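PDB 3HZ8: Thiol:disulfide interchange protein DsbA from Neisseria meningitidis MC58, which probably acts as a periplasmic thiol-disulfide oxidoreductase of the DsbA family, introducing disulfide bonds into other proteins. Local coordinates for residues N108-V111 and L112-W115; E135-A138 and R139-M143. The protein carries 1 engineered substitution. All coordinates share one frame; numbering follows the deposited sequence. Where two conformers were deposited one is given.

Contact 1: N108-V111 and L112-W115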
ATOM      1  N   ASN A 108      -5.534  -4.537  18.415  1.00 13.67           N
ATOM      2  CA  ASN A 108      -6.170  -5.487  19.337  1.00 14.62           C
ATOM      3  C   ASN A 108      -7.484  -5.960  18.735  1.00 14.32           C
ATOM      4  O   ASN A 108      -8.407  -5.161  18.621  1.00 14.40           O
ATOM      5  CB  ASN A 108      -6.423  -4.816  20.695  1.00 15.39           C
ATOM      6  CG  ASN A 108      -7.257  -5.682  21.673  1.00 18.26           C
ATOM      7  OD1 ASN A 108      -7.904  -6.671  21.299  1.00 22.06           O
ATOM      8  ND2 ASN A 108      -7.251  -5.281  22.942  1.00 21.07           N
ATOM      9  N   PRO A 109      -7.578  -7.251  18.352  1.00 14.28           N
ATOM     10  CA  PRO A 109      -8.780  -7.746  17.670  1.00 14.75           C
ATOM     11  C   PRO A 109     -10.110  -7.424  18.366  1.00 15.05           C
ATOM     12  O   PRO A 109     -11.101  -7.197  17.675  1.00 15.08           O
ATOM     13  CB  PRO A 109      -8.547  -9.257  17.612  1.00 14.62           C
ATOM     14  CG  PRO A 109      -7.076  -9.380  17.558  1.00 14.82           C
ATOM     15  CD  PRO A 109      -6.568  -8.324  18.492  1.00 14.70           C
ATOM     16  N   GLU A 110     -10.136  -7.381  19.698  1.00 15.13           N
ATOM     17  CA  GLU A 110     -11.386  -7.053  20.404  1.00 16.01           C
ATOM     18  C   GLU A 110     -11.829  -5.619  20.155  1.00 15.39           C
ATOM     19  O   GLU A 110     -13.025  -5.338  20.012  1.00 17.19           O
ATOM     20  CB  GLU A 110     -11.258  -7.284  21.904  1.00 16.89           C
ATOM     21  CG  GLU A 110     -11.210  -8.741  22.282  1.00 21.45           C
ATOM     22  CD  GLU A 110     -12.465  -9.471  21.861  1.00 21.09           C
ATOM     23  OE1 GLU A 110     -12.374 -10.310  20.938  1.00 28.87           O
ATOM     24  OE2 GLU A 110     -13.549  -9.186  22.429  1.00 29.90           O
ATOM     25  N   VAL A 111     -10.855  -4.718  20.146  1.00 14.37           N
ATOM     26  CA  VAL A 111     -11.082  -3.299  19.838  1.00 12.99           C
ATOM     27  C   VAL A 111     -11.432  -3.105  18.356  1.00 12.76           C
ATOM     28  O   VAL A 111     -12.381  -2.393  18.012  1.00 13.13           O
ATOM     29  CB  VAL A 111      -9.854  -2.441  20.221  1.00 13.26           C
ATOM     30  CG1 VAL A 111     -10.028  -0.995  19.773  1.00 12.58           C
ATOM     31  CG2 VAL A 111      -9.632  -2.494  21.726  1.00 12.68           C
ATOM     32  N   LEU A 112     -10.678  -3.769  17.482  1.00 11.81           N
ATOM     33  CA  LEU A 112     -10.871  -3.649  16.041  1.00 11.46           C
ATOM     34  C   LEU A 112     -12.253  -4.125  15.591  1.00 11.50           C
ATOM     35  O   LEU A 112     -12.915  -3.464  14.792  1.00 11.43           O
ATOM     36  CB  LEU A 112      -9.779  -4.418  15.292  1.00 11.00           C
ATOM     37  CG  LEU A 112      -9.958  -4.458  13.772  1.00 11.70           C
ATOM     38  CD1 LEU A 112      -9.942  -3.046  13.216  1.00 11.34           C
ATOM     39  CD2 LEU A 112      -8.867  -5.287  13.140  1.00 11.85           C
ATOM     40  N   LYS A 113     -12.686  -5.274  16.098  1.00 11.37           N
ATOM     41  CA  LYS A 113     -13.958  -5.841  15.636  1.00 11.46           C
ATOM     42  C   LYS A 113     -15.158  -4.964  16.017  1.00 10.87           C
ATOM     43  O   LYS A 113     -16.066  -4.762  15.204  1.00 10.56           O
ATOM     44  CB  LYS A 113     -14.144  -7.284  16.122  1.00 11.19           C
ATOM     45  CG  LYS A 113     -13.134  -8.253  15.466  1.00 12.33           C
ATOM     46  CD  LYS A 113     -13.333  -9.710  15.908  1.00 13.90           C
ATOM     47  CE  LYS A 113     -12.919  -9.899  17.365  1.00 19.09           C
ATOM     48  NZ  LYS A 113     -12.507 -11.312  17.680  1.00 22.45           N
ATOM     49  N   LYS A 114     -15.154  -4.431  17.237  1.00 10.72           N
ATOM     50  CA  LYS A 114     -16.194  -3.496  17.673  1.00 11.66           C
ATOM     51  C   LYS A 114     -16.179  -2.238  16.804  1.00 10.51           C
ATOM     52  O   LYS A 114     -17.224  -1.791  16.334  1.00 10.51           O
ATOM     53  CB  LYS A 114     -16.028  -3.139  19.159  1.00 11.70           C
ATOM     54  CG  LYS A 114     -16.977  -2.058  19.681  1.00 13.93           C
ATOM     55  CD  LYS A 114     -16.521  -1.518  21.038  1.00 14.93           C
ATOM     56  CE  LYS A 114     -17.451  -0.433  21.575  1.00 18.32           C
ATOM     57  NZ  LYS A 114     -17.347   0.842  20.811  1.00 21.80           N
ATOM     58  N   TRP A 115     -14.985  -1.681  16.595  1.00 10.82           N
ATOM     59  CA  TRP A 115     -14.815  -0.485  15.766  1.00 10.19           C
ATOM     60  C   TRP A 115     -15.333  -0.712  14.335  1.00  9.58           C
ATOM     61  O   TRP A 115     -16.090   0.109  13.789  1.00  9.08           O
ATOM     62  CB  TRP A 115     -13.339  -0.056  15.767  1.00 11.25           C
ATOM     63  CG  TRP A 115     -13.080   1.246  15.060  1.00 11.91           C
ATOM     64  CD1 TRP A 115     -13.191   2.500  15.583  1.00 13.36           C
ATOM     65  CD2 TRP A 115     -12.657   1.412  13.700  1.00 11.89           C
ATOM     66  NE1 TRP A 115     -12.878   3.439  14.625  1.00 13.53           N
ATOM     67  CE2 TRP A 115     -12.546   2.797  13.462  1.00 12.43           C
ATOM     68  CE3 TRP A 115     -12.361   0.523  12.660  1.00 10.02           C
ATOM     69  CZ2 TRP A 115     -12.143   3.314  12.224  1.00 13.22           C
ATOM     70  CZ3 TRP A 115     -11.976   1.041  11.420  1.00 11.53           C
ATOM     71  CH2 TRP A 115     -11.874   2.421  11.220  1.00 12.28           C
TER
HETATM   72  O   HOH W   1     -10.677 -11.623  19.685  1.00 35.65           O
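Leu-112 N donates to Asn-108 O at 2.9 Å, a nearly straight bond that closes the first turn of helix 109-118. One residue further on, Lys-113 N reaches Pro-109 O at the same 2.9 Å, and Trp-115 N bonds to Val-111 O at 3.0 Å. Asn-108 is the N-cap: its OD1 accepts from Glu-110 N at 2.8 Å, so one residue serves the young helix twice, through its backbone carbonyl and through its side-chain amide. The capping N-H comes in tilted 35° from the amide carbonyl plane.

Outside the backbone, Glu-110 and Lys-113 lean across one another at the surface. Their direct salt bridge is weak, with OE1 of Glu-110 3.4 Å from NZ of Lys-113. A water also bridges the two ends, accepting from Lys-113 NZ at 2.7 Å; its separation from Glu-110 OE1 is unusually short, and that leg is best treated with caution. Bends at chi2 of Glu-110 (-61°) and chi3 of Lys-113 (-70°) bring the two charged ends together. On its way there the lysine chain folds over the carbonyl of Pro-109, whose O lies 3.2 Å from CG and 3.3 Å from CE of Lys-113. An acidic side chain in this first turn would also be expected to interact favourably with the helix dipole. Lys-114 turns elsewhere, pairing with Glu-118.

Leu-112 packs on Leu-76 of helix 71-83 and on Tyr-131 of helix 124-132, and the side chain of Trp-115 touches Ile-95 and Ala-98 of helix 88-101. The whole is a capped helix N-terminus, with asparagine at the N-cap and proline at the first helical position, in the all-helical part of a DsbA-type thioredoxin fold.

Contact 2: E135-A138 and R139-M143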
ATOM      1  N   GLU A 135      -9.382 -15.732   3.779  1.00 19.50           N
ATOM      2  CA  GLU A 135      -8.671 -14.908   2.767  1.00 19.70           C
ATOM      3  C   GLU A 135      -7.785 -13.863   3.461  1.00 20.09           C
ATOM      4  O   GLU A 135      -6.591 -13.756   3.150  1.00 20.29           O
ATOM      5  CB  GLU A 135      -9.644 -14.269   1.735  1.00 19.82           C
ATOM      6  CG  GLU A 135      -8.957 -13.507   0.548  1.00 19.65           C
ATOM      7  CD  GLU A 135      -9.918 -12.778  -0.436  1.00 19.29           C
ATOM      8  OE1 GLU A 135     -11.061 -13.228  -0.644  1.00 15.05           O
ATOM      9  OE2 GLU A 135      -9.516 -11.739  -1.022  1.00 19.48           O
ATOM     10  N   SER A 136      -8.344 -13.137   4.434  1.00 19.89           N
ATOM     11  CA  SER A 136      -7.585 -12.085   5.127  1.00 19.42           C
ATOM     12  C   SER A 136      -6.381 -12.611   5.931  1.00 19.22           C
ATOM     13  O   SER A 136      -5.339 -11.952   6.001  1.00 19.05           O
ATOM     14  CB  SER A 136      -8.501 -11.208   5.987  1.00 19.21           C
ATOM     15  OG  SER A 136      -8.947 -11.882   7.150  1.00 18.00           O
ATOM     16  N   GLN A 137      -6.502 -13.802   6.514  1.00 19.49           N
ATOM     17  CA  GLN A 137      -5.390 -14.409   7.241  1.00 20.18           C
ATOM     18  C   GLN A 137      -4.239 -14.742   6.285  1.00 20.14           C
ATOM     19  O   GLN A 137      -3.063 -14.610   6.640  1.00 20.23           O
ATOM     20  CB  GLN A 137      -5.848 -15.671   7.996  1.00 20.06           C
ATOM     21  CG  GLN A 137      -4.775 -16.309   8.884  1.00 21.48           C
ATOM     22  CD  GLN A 137      -5.313 -17.352   9.870  1.00 21.88           C
ATOM     23  OE1 GLN A 137      -6.474 -17.305  10.283  1.00 21.38           O
ATOM     24  NE2 GLN A 137      -4.454 -18.288  10.265  1.00 24.79           N
ATOM     25  N   ALA A 138      -4.593 -15.155   5.072  1.00 19.80           N
ATOM     26  CA  ALA A 138      -3.594 -15.495   4.066  1.00 19.45           C
ATOM     27  C   ALA A 138      -3.040 -14.255   3.349  1.00 18.73           C
ATOM     28  O   ALA A 138      -1.874 -14.257   2.959  1.00 18.87           O
ATOM     29  CB  ALA A 138      -4.143 -16.504   3.088  1.00 19.78           C
ATOM     30  N   ARG A 139      -3.865 -13.224   3.145  1.00 17.82           N
ATOM     31  CA  ARG A 139      -3.352 -11.923   2.675  1.00 16.73           C
ATOM     32  C   ARG A 139      -2.324 -11.341   3.688  1.00 16.36           C
ATOM     33  O   ARG A 139      -1.279 -10.818   3.284  1.00 15.76           O
ATOM     34  CB  ARG A 139      -4.483 -10.927   2.363  1.00 17.15           C
ATOM     35  CG  ARG A 139      -5.204 -11.049   0.970  1.00 16.57           C
ATOM     36  CD  ARG A 139      -6.419 -10.116   0.974  1.00 17.46           C
ATOM     37  NE  ARG A 139      -7.340 -10.173  -0.173  1.00 19.04           N
ATOM     38  CZ  ARG A 139      -7.389  -9.261  -1.141  1.00 17.95           C
ATOM     39  NH1 ARG A 139      -6.517  -8.260  -1.147  1.00 17.13           N
ATOM     40  NH2 ARG A 139      -8.304  -9.356  -2.110  1.00 15.90           N
ATOM     41  N   ALA A 140      -2.595 -11.459   4.993  1.00 15.74           N
ATOM     42  CA  ALA A 140      -1.702 -10.925   6.044  1.00 14.88           C
ATOM     43  C   ALA A 140      -0.371 -11.678   6.176  1.00 14.71           C
ATOM     44  O   ALA A 140       0.690 -11.066   6.382  1.00 13.87           O
ATOM     45  CB  ALA A 140      -2.430 -10.890   7.400  1.00 14.98           C
ATOM     46  N   ASP A 141      -0.437 -13.011   6.094  1.00 14.99           N
ATOM     47  CA  ASP A 141       0.743 -13.867   6.091  0.50 14.38           C
ATOM     48  C   ASP A 141       1.692 -13.513   4.953  1.00 14.52           C
ATOM     49  O   ASP A 141       2.920 -13.512   5.104  1.00 14.58           O
ATOM     50  CB  ASP A 141       0.297 -15.320   5.931  0.50 14.13           C
ATOM     51  CG  ASP A 141      -0.479 -15.826   7.119  0.50 12.47           C
ATOM     52  OD1 ASP A 141      -0.532 -15.116   8.143  0.50 10.85           O
ATOM     53  OD2 ASP A 141      -1.031 -16.940   7.033  0.50 12.38           O
ATOM     54  N   LYS A 142       1.094 -13.236   3.796  1.00 14.04           N
ATOM     55  CA  LYS A 142       1.856 -12.834   2.607  1.00 13.39           C
ATOM     56  C   LYS A 142       2.530 -11.469   2.845  1.00 12.34           C
ATOM     57  O   LYS A 142       3.665 -11.257   2.433  1.00 11.69           O
ATOM     58  CB  LYS A 142       0.951 -12.808   1.367  1.00 14.13           C
ATOM     59  CG  LYS A 142       1.602 -12.338   0.061  1.00 15.59           C
ATOM     60  CD  LYS A 142       2.664 -13.282  -0.454  1.00 15.42           C
ATOM     61  CE  LYS A 142       3.231 -12.813  -1.799  1.00 15.00           C
ATOM     62  NZ  LYS A 142       4.373 -13.674  -2.200  1.00 17.88           N
ATOM     63  N   MET A 143       1.832 -10.545   3.507  1.00 11.27           N
ATOM     64  CA  MET A 143       2.447  -9.248   3.836  1.00 10.12           C
ATOM     65  C   MET A 143       3.682  -9.417   4.720  1.00  9.96           C
ATOM     66  O   MET A 143       4.702  -8.748   4.517  1.00  9.14           O
ATOM     67  CB  MET A 143       1.418  -8.320   4.487  1.00  9.61           C
ATOM     68  CG  MET A 143       0.275  -7.954   3.558  1.00 10.41           C
ATOM     69  SD  MET A 143      -0.926  -6.888   4.367  1.00  9.78           S
ATOM     70  CE  MET A 143      -2.293  -6.913   3.190  1.00 11.43           C
TER
HETATM   71  O   HOH W   2      -1.878 -18.625   9.151  1.00 27.14           O
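Glu-135 and Arg-139 lie one turn apart in helix 134-149, which runs unbroken through 135-138 and 139-143. Their backbone bond, Arg-139 N to Glu-135 O at 2.8 Å, is one member of a regular i to i+4 series. Ala-140 N follows onto Ser-136 O, Asp-141 N onto Gln-137 O and Lys-142 N onto Ala-138 O, this last the longest of the four at 3.2 Å.

The same Glu-135 and Arg-139 are joined a second time through their side chains, which leave the helix together in the same direction. Both NE and NH2 of the guanidinium converge on one carboxylate oxygen, OE2 of Glu-135, at 2.8 and 2.9 Å respectively. NE comes to its anti side, whereas NH2 meets it close to the direction of the C-O bond. The two flat groups are only 20° apart and OE2 lies in the guanidinium plane, so the grip is edge-on and should restrain rotation of the arginine end. Glu-135 reaches this point with CG anti to the backbone N (chi1 -174°) and an extended chain, running beside an arginine whose chain is straight as far as NE.

On another flank a water spans Gln-137 NE2 and Asp-141 OD2, 2.8 Å from each. Asp-141 was deposited in two conformers, so this bridge holds for the one described.

Ser-136 is buried and turns to partners outside: its OG is met by Arg-75 NE of helix 71-83 and lies among backbone carbonyls at the end of helix 124-132, Tyr-131 O among them. Arg-139 packs its chain on Ala-78 and Met-82, with a weak, long ion pair to Asp-81. Met-143, further along, reaches Ala-74 of the same helix 71-83 and Glu-62 and His-63 of strand 57-63, where the helical layer adjoins the sheet.

Contact 1 and contact 2 follow one another along the chain, with helix 124-132 between them. Their centres are 18 Å apart and their nearest atoms about 9 Å, so they do not touch. They are joined indirectly: Tyr-131 packs on Pro-109 and Leu-112 of contact 1, and its carbonyl is among those within hydrogen-bonding reach of Ser-136 OG of contact 2, while helix 71-83 meets both. Contact 1 is the more peripheral, 22 Å from the chain centre against 14 Å for contact 2. Both belong to the helices inserted between strands 57-63 and 157-160 of the thioredoxin fold, whereas the redox-active disulfide, Cys-36 to Cys-39, sits at the start of helix 37-50.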